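Local coordinates for protein endo-alpha-(1->5)-L-arabinanase (Bacillus licheniformis, PDB 6B7K) that binds calcium and probably catalyses the endohydrolysis of (1->5)-alpha-arabinofuranosidic linkages in arabinans, at residues A82-Y87 with D140-I145; S160-T165 with Y179-R184; V191-I196 with F206-S211. One frame throughout, in Å; residues are numbered along the deposited sequence.

Interaction 1 (A82-Y87 with D140-I145); sequences APDISY and DPDLVI. With CA (calcium ion), chain F.
D84 and D142 join two roughly parallel, buried strands near the middle of the molecule through a shared calcium ion and a side-chain-to-backbone hydrogen bond. The segments of strands 82-87 and 142-145 approach to 6.8 Å between axes and diverge by 28°, and their one hydrogen bond across the contact runs from backbone to side chain. The carboxylate of D84 spans the gap, its CG anti to the backbone N (chi1 -180°), and its two oxygens have different tasks. OD1 of D84 binds the calcium at 2.4 Å. OD2 of D84 accepts the backbone N-H of L143 over 2.7 Å, a nearly straight bond that arrives from above the carboxylate plane. D142 OD1 takes the metal from the other strand, also at 2.4 Å, and the planes of the two carboxylates are turned 40° apart. These two OD1 atoms lie 3.0 Å apart, a closeness of two acceptors that follows from their binding the same cation, whose charge probably offsets their repulsion. Each strand is the innermost one of its own blade in the five-bladed beta-propeller of family 43, so the metal lies in the central channel; D264 and a water also bind it. Toward the C-terminal ends of the two segments, S86 OG lies 3.3 Å from L143 CD2. At the N-terminal ends, the CB of A82 sits 3.3 Å from D140 OD1, and the ring atom CD of P141 abuts A82 O. D140, predicted to tune the proton donor and orient substrate, passes its OD2 to a weak hydrogen bond with A193 N.

Interaction 2 (S160-T165 with Y179-R184); sequences SGIKLT and YSIASR
The Y179 ring meets L164 at an edge: L164 O lies near the ring plane, 3.4 Å from CD1 of Y179, and the same oxygen accepts the backbone N-H of Y179. In return L164 N donates to Y179 O, closing an antiparallel hydrogen-bonded pair. I181 touches two neighbours across the contact. Its CG1, set between the backbone N and the carbonyl carbon (chi1 51°), touches I162 CG2 at 3.6 Å, while CD1 of I181 reaches L164 CB at 3.8 Å. The other branch of I162, CG1, rests 3.8 Å from A182 CB. Nearby, I162 N donates to A182 O over 2.8 Å. G161 precedes it at backbone angles that call for glycine. Beyond this, S183 OG donates to S160 O at 2.8 Å, coming from above the carbonyl plane. On the face of K163 and S180, the lysine bends at chi2 and chi4, passing CE 3.5 Å from S180 OG on the way to a weak hydrogen bond from NZ to S160 OG, an oxygen also bonded to Q135 O. I162 and I181 additionally touch strand 191-199 of the next sheet, through V191 and P194 for the first and I196 for the second. The arrangement is that of the two outer antiparallel strands of a propeller blade, 162-167 and 177-182, with aliphatic side chains turned to the following blade.

Interaction 3 (V191-I196 with F206-S211); sequences VEAPNI and FVSFDS
The amide plane of N195 is turned only 9° from that of the F206 ring, and ND2 of N195 approaches obliquely, 3.4 Å from CD1 of F206. The amide gets there because CG of N195 occupies the crowded position between the backbone N and the carbonyl carbon (chi1 67°); its OD1 is bonded to NE2 of Q263. An alanine here would probably open a gap beside the F206 ring and cost Q263 one of its hydrogen-bond partners. On the other face of the sheet, V191 sends CG2 to V207 CB at 3.7 Å, and the same methyl lies in the plane of the F209 ring at its edge, 4.0 Å from CE1. A193 CB lies 3.5 Å from S208 OG, a hydroxyl hydrogen-bonded to Q263 OE1. Backbone hydrogen bonds pair E192 with S208 and N195 with F206 antiparallel, and the register slips by one residue between them: a beta bulge just after E192, the predicted proton donor, whose OE1 is bonded to S157 OG. Strands 191-199 and 202-209 form a hairpin, 191-199 innermost in the blade, with 221-227 next to 202-209, strand 257-266 against A193, N195 and F206, and 162-167 against V191 and P194.

The three contacts follow one another along the chain, interaction 1 closing before interaction 2 opens and interaction 2 before interaction 3. Interaction 1 joins the inner strands of two neighbouring blades; interaction 2 lies farther out in the second of these, about 16 Å away between centres, on the sheet that also holds strand 142-145. Interaction 3 is the inner hairpin of the next blade, its centre about 13 Å from interaction 1 and 11 Å from interaction 2, and it touches both. D142 packs on P194 and N195, and R184 meets F209 in a cation-pi contact. Successive blades thus bring the calcium ligands and the predicted catalytic residues together around the central channel.

Interaction 1 (A82-Y87 with D140-I145)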
# COMPACT_ATOMS: atom_id res chain seq x y z
N ALA A 82 3.46 -5.21 3.62
CA ALA A 82 2.87 -4.00 3.05
C ALA A 82 3.33 -2.72 3.74
O ALA A 82 2.54 -2.10 4.46
CB ALA A 82 1.35 -4.10 3.11
N PRO A 83 4.57 -2.30 3.55
CA PRO A 83 5.01 -1.02 4.12
C PRO A 83 4.56 0.15 3.27
O PRO A 83 4.27 0.03 2.08
CB PRO A 83 6.54 -1.15 4.12
CG PRO A 83 6.82 -2.03 2.96
CD PRO A 83 5.67 -3.00 2.86
N ASP A 84 4.48 1.31 3.92
CA ASP A 84 4.19 2.57 3.24
C ASP A 84 5.21 3.61 3.69
O ASP A 84 5.37 3.85 4.89
CB ASP A 84 2.77 3.06 3.54
CG ASP A 84 2.45 4.36 2.84
OD1 ASP A 84 2.60 4.42 1.60
OD2 ASP A 84 2.06 5.33 3.52
N ILE A 85 5.88 4.23 2.73
CA ILE A 85 6.95 5.18 2.99
C ILE A 85 6.58 6.52 2.37
O ILE A 85 6.11 6.58 1.23
CB ILE A 85 8.30 4.67 2.45
CG1 ILE A 85 9.42 5.68 2.74
CG2 ILE A 85 8.19 4.34 0.97
CD1 ILE A 85 9.68 5.89 4.21
N SER A 86 6.80 7.60 3.13
CA SER A 86 6.54 8.94 2.63
C SER A 86 7.24 9.94 3.53
O SER A 86 7.56 9.65 4.68
CB SER A 86 5.04 9.24 2.56
OG SER A 86 4.43 9.03 3.82
N TYR A 87 7.49 11.13 2.98
CA TYR A 87 8.07 12.23 3.72
C TYR A 87 7.00 13.28 3.97
O TYR A 87 6.29 13.68 3.04
CB TYR A 87 9.25 12.84 2.96
CG TYR A 87 10.07 13.83 3.75
CD1 TYR A 87 11.09 13.41 4.60
CD2 TYR A 87 9.82 15.20 3.66
CE1 TYR A 87 11.84 14.32 5.32
CE2 TYR A 87 10.56 16.11 4.38
CZ TYR A 87 11.57 15.67 5.21
OH TYR A 87 12.32 16.57 5.93
N ASP A 140 -2.04 -3.37 5.31
CA ASP A 140 -2.00 -2.53 4.13
C ASP A 140 -2.26 -1.05 4.44
O ASP A 140 -3.24 -0.47 3.96
CB ASP A 140 -2.98 -3.03 3.08
CG ASP A 140 -2.70 -4.46 2.67
OD1 ASP A 140 -1.81 -5.09 3.27
OD2 ASP A 140 -3.38 -4.96 1.74
N PRO A 141 -1.40 -0.41 5.24
CA PRO A 141 -1.60 1.00 5.55
C PRO A 141 -1.10 1.90 4.43
O PRO A 141 -0.35 1.48 3.54
CB PRO A 141 -0.76 1.19 6.82
CG PRO A 141 0.36 0.24 6.64
CD PRO A 141 -0.20 -0.95 5.90
N ASP A 142 -1.54 3.15 4.48
CA ASP A 142 -1.14 4.13 3.47
C ASP A 142 -1.45 5.52 3.99
O ASP A 142 -2.60 5.81 4.34
CB ASP A 142 -1.86 3.88 2.15
CG ASP A 142 -1.22 4.61 1.00
OD1 ASP A 142 -0.18 4.13 0.50
OD2 ASP A 142 -1.75 5.67 0.60
N LEU A 143 -0.43 6.37 4.04
CA LEU A 143 -0.58 7.75 4.48
C LEU A 143 -0.95 8.65 3.31
O LEU A 143 -0.46 8.46 2.19
CB LEU A 143 0.72 8.23 5.13
CG LEU A 143 0.85 9.69 5.58
CD1 LEU A 143 -0.16 10.02 6.66
CD2 LEU A 143 2.26 9.97 6.06
N VAL A 144 -1.82 9.62 3.57
CA VAL A 144 -2.24 10.58 2.56
C VAL A 144 -2.45 11.93 3.24
O VAL A 144 -2.95 12.00 4.37
CB VAL A 144 -3.52 10.11 1.83
CG1 VAL A 144 -4.61 9.75 2.83
CG2 VAL A 144 -4.01 11.17 0.85
N ILE A 145 -2.07 13.00 2.55
CA ILE A 145 -2.11 14.35 3.10
C ILE A 145 -3.24 15.12 2.42
O ILE A 145 -3.37 15.09 1.19
CB ILE A 145 -0.76 15.07 2.94
CG1 ILE A 145 0.07 14.91 4.21
CG2 ILE A 145 -0.95 16.55 2.63
CD1 ILE A 145 0.36 13.48 4.61
CA CA F . 1.52 5.64 -0.22
O HOH W 1 1.81 7.59 -1.93

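Interaction 2 (S160-T165 with Y179-R184)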
# COMPACT_ATOMS: atom_id res chain seq x y z
N SER A 160 -15.03 -5.99 6.22
CA SER A 160 -15.85 -4.85 5.81
C SER A 160 -15.20 -4.03 4.70
O SER A 160 -15.92 -3.34 3.97
CB SER A 160 -16.15 -3.96 7.02
OG SER A 160 -15.00 -3.79 7.83
N GLY A 161 -13.88 -4.08 4.56
CA GLY A 161 -13.20 -3.49 3.42
C GLY A 161 -12.19 -2.42 3.85
O GLY A 161 -11.45 -2.60 4.82
N ILE A 162 -12.18 -1.32 3.11
CA ILE A 162 -11.19 -0.26 3.28
C ILE A 162 -11.68 0.74 4.31
O ILE A 162 -12.81 1.24 4.22
CB ILE A 162 -10.90 0.43 1.94
CG1 ILE A 162 -10.40 -0.59 0.90
CG2 ILE A 162 -9.89 1.56 2.13
CD1 ILE A 162 -9.24 -1.45 1.37
N LYS A 163 -10.84 1.03 5.29
CA LYS A 163 -11.14 1.99 6.34
C LYS A 163 -10.22 3.20 6.21
O LYS A 163 -9.08 3.10 5.76
CB LYS A 163 -10.97 1.35 7.72
CG LYS A 163 -11.85 0.13 7.94
CD LYS A 163 -13.31 0.53 8.02
CE LYS A 163 -14.22 -0.68 7.91
NZ LYS A 163 -14.27 -1.22 6.52
N LEU A 164 -10.74 4.36 6.62
CA LEU A 164 -10.02 5.62 6.55
C LEU A 164 -10.16 6.34 7.88
O LEU A 164 -11.27 6.41 8.43
CB LEU A 164 -10.53 6.50 5.41
CG LEU A 164 -9.99 7.92 5.32
CD1 LEU A 164 -8.47 7.91 5.14
CD2 LEU A 164 -10.65 8.69 4.18
N THR A 165 -9.05 6.87 8.40
CA THR A 165 -9.07 7.62 9.64
C THR A 165 -8.18 8.84 9.51
O THR A 165 -7.24 8.87 8.71
CB THR A 165 -8.60 6.78 10.84
OG1 THR A 165 -8.63 7.59 12.02
CG2 THR A 165 -7.19 6.27 10.61
N TYR A 179 -13.71 5.69 8.85
CA TYR A 179 -14.62 5.90 7.73
C TYR A 179 -14.44 4.78 6.72
O TYR A 179 -13.32 4.49 6.29
CB TYR A 179 -14.37 7.25 7.06
CG TYR A 179 -14.56 8.45 7.97
CD1 TYR A 179 -13.48 8.98 8.68
CD2 TYR A 179 -15.80 9.04 8.12
CE1 TYR A 179 -13.65 10.08 9.51
CE2 TYR A 179 -15.98 10.13 8.95
CZ TYR A 179 -14.90 10.65 9.64
OH TYR A 179 -15.07 11.74 10.47
N SER A 180 -15.55 4.14 6.35
CA SER A 180 -15.55 3.12 5.31
C SER A 180 -15.66 3.80 3.95
O SER A 180 -16.63 4.52 3.70
CB SER A 180 -16.69 2.13 5.51
OG SER A 180 -16.70 1.59 6.82
N ILE A 181 -14.68 3.59 3.09
CA ILE A 181 -14.68 4.24 1.78
C ILE A 181 -14.79 3.25 0.63
O ILE A 181 -15.23 3.65 -0.47
CB ILE A 181 -13.43 5.13 1.60
CG1 ILE A 181 -12.15 4.36 1.92
CG2 ILE A 181 -13.53 6.37 2.48
CD1 ILE A 181 -10.90 5.21 1.84
N ALA A 182 -14.45 1.98 0.81
CA ALA A 182 -14.58 0.99 -0.25
C ALA A 182 -14.91 -0.36 0.36
O ALA A 182 -14.21 -0.83 1.27
CB ALA A 182 -13.29 0.89 -1.07
N SER A 183 -15.97 -0.99 -0.13
CA SER A 183 -16.34 -2.34 0.28
C SER A 183 -16.77 -3.13 -0.95
O SER A 183 -17.01 -2.58 -2.02
CB SER A 183 -17.45 -2.33 1.34
OG SER A 183 -17.66 -3.64 1.83
N ARG A 184 -16.87 -4.45 -0.77
CA ARG A 184 -17.09 -5.37 -1.88
C ARG A 184 -17.93 -6.54 -1.39
O ARG A 184 -17.47 -7.69 -1.35
CB ARG A 184 -15.75 -5.84 -2.45
CG ARG A 184 -15.79 -6.42 -3.85
CD ARG A 184 -14.37 -6.63 -4.36
NE ARG A 184 -14.32 -7.50 -5.53
CZ ARG A 184 -14.49 -7.08 -6.78
NH1 ARG A 184 -14.71 -5.80 -7.03
NH2 ARG A 184 -14.43 -7.94 -7.79

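Interaction 3 (V191-I196 with F206-S211)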
# COMPACT_ATOMS: atom_id res chain seq x y z
N VAL A 191 -11.08 -6.80 -1.56
CA VAL A 191 -10.48 -5.49 -1.81
C VAL A 191 -9.50 -5.21 -0.69
O VAL A 191 -9.80 -5.43 0.49
CB VAL A 191 -11.55 -4.38 -1.92
CG1 VAL A 191 -12.49 -4.42 -0.73
CG2 VAL A 191 -10.89 -3.02 -2.04
N GLU A 192 -8.31 -4.74 -1.05
CA GLU A 192 -7.26 -4.46 -0.08
C GLU A 192 -6.27 -3.48 -0.70
O GLU A 192 -6.50 -2.96 -1.81
CB GLU A 192 -6.57 -5.75 0.38
CG GLU A 192 -5.87 -6.52 -0.73
CD GLU A 192 -5.35 -7.87 -0.28
OE1 GLU A 192 -5.52 -8.21 0.91
OE2 GLU A 192 -4.78 -8.60 -1.11
N ALA A 193 -5.18 -3.22 0.01
CA ALA A 193 -4.07 -2.41 -0.48
C ALA A 193 -4.50 -1.02 -0.98
O ALA A 193 -4.21 -0.66 -2.13
CB ALA A 193 -3.32 -3.16 -1.58
N PRO A 194 -5.16 -0.22 -0.15
CA PRO A 194 -5.63 1.08 -0.61
C PRO A 194 -4.54 2.14 -0.56
O PRO A 194 -3.67 2.12 0.30
CB PRO A 194 -6.75 1.40 0.38
CG PRO A 194 -6.27 0.79 1.66
CD PRO A 194 -5.48 -0.45 1.28
N ASN A 195 -4.61 3.06 -1.51
CA ASN A 195 -3.78 4.26 -1.45
C ASN A 195 -4.57 5.42 -2.05
O ASN A 195 -5.20 5.26 -3.10
CB ASN A 195 -2.43 4.07 -2.15
CG ASN A 195 -2.55 3.90 -3.64
OD1 ASN A 195 -2.65 2.78 -4.15
ND2 ASN A 195 -2.53 5.01 -4.37
N ILE A 196 -4.54 6.56 -1.38
CA ILE A 196 -5.34 7.73 -1.75
C ILE A 196 -4.39 8.86 -2.13
O ILE A 196 -3.35 9.05 -1.49
CB ILE A 196 -6.28 8.17 -0.61
CG1 ILE A 196 -7.01 6.96 -0.03
CG2 ILE A 196 -7.27 9.21 -1.11
CD1 ILE A 196 -7.91 7.31 1.13
N PHE A 206 -7.00 4.34 -5.03
CA PHE A 206 -6.66 3.11 -5.73
C PHE A 206 -6.77 1.94 -4.76
O PHE A 206 -6.50 2.08 -3.57
CB PHE A 206 -5.23 3.17 -6.29
CG PHE A 206 -5.00 4.29 -7.26
CD1 PHE A 206 -4.76 5.58 -6.81
CD2 PHE A 206 -5.00 4.05 -8.62
CE1 PHE A 206 -4.53 6.61 -7.70
CE2 PHE A 206 -4.78 5.08 -9.52
CZ PHE A 206 -4.54 6.36 -9.06
N VAL A 207 -7.18 0.78 -5.28
CA VAL A 207 -7.31 -0.44 -4.48
C VAL A 207 -6.90 -1.63 -5.33
O VAL A 207 -6.70 -1.53 -6.54
CB VAL A 207 -8.75 -0.65 -3.94
CG1 VAL A 207 -9.14 0.43 -2.94
CG2 VAL A 207 -9.74 -0.72 -5.08
N SER A 208 -6.78 -2.78 -4.68
CA SER A 208 -6.49 -4.04 -5.34
C SER A 208 -7.68 -4.98 -5.16
O SER A 208 -8.20 -5.12 -4.05
CB SER A 208 -5.22 -4.68 -4.77
OG SER A 208 -4.11 -3.82 -4.97
N PHE A 209 -8.11 -5.60 -6.25
CA PHE A 209 -9.25 -6.50 -6.25
C PHE A 209 -8.81 -7.96 -6.29
O PHE A 209 -7.80 -8.29 -6.91
CB PHE A 209 -10.18 -6.22 -7.44
CG PHE A 209 -11.11 -5.05 -7.24
CD1 PHE A 209 -11.21 -4.42 -6.01
CD2 PHE A 209 -11.89 -4.60 -8.29
CE1 PHE A 209 -12.07 -3.35 -5.84
CE2 PHE A 209 -12.76 -3.53 -8.12
CZ PHE A 209 -12.84 -2.91 -6.89
N ASP A 210 -9.57 -8.81 -5.61
CA ASP A 210 -9.49 -10.26 -5.73
C ASP A 210 -8.22 -10.84 -5.11
O ASP A 210 -7.62 -10.23 -4.22
CB ASP A 210 -9.64 -10.68 -7.19
CG ASP A 210 -10.86 -10.07 -7.86
OD1 ASP A 210 -11.95 -10.09 -7.25
OD2 ASP A 210 -10.73 -9.58 -9.00
N SER A 211 -7.81 -12.03 -5.55
CA SER A 211 -6.85 -12.86 -4.83
C SER A 211 -5.41 -12.57 -5.26
O SER A 211 -5.14 -12.35 -6.44
CB SER A 211 -7.17 -14.34 -5.05
OG SER A 211 -6.38 -15.17 -4.22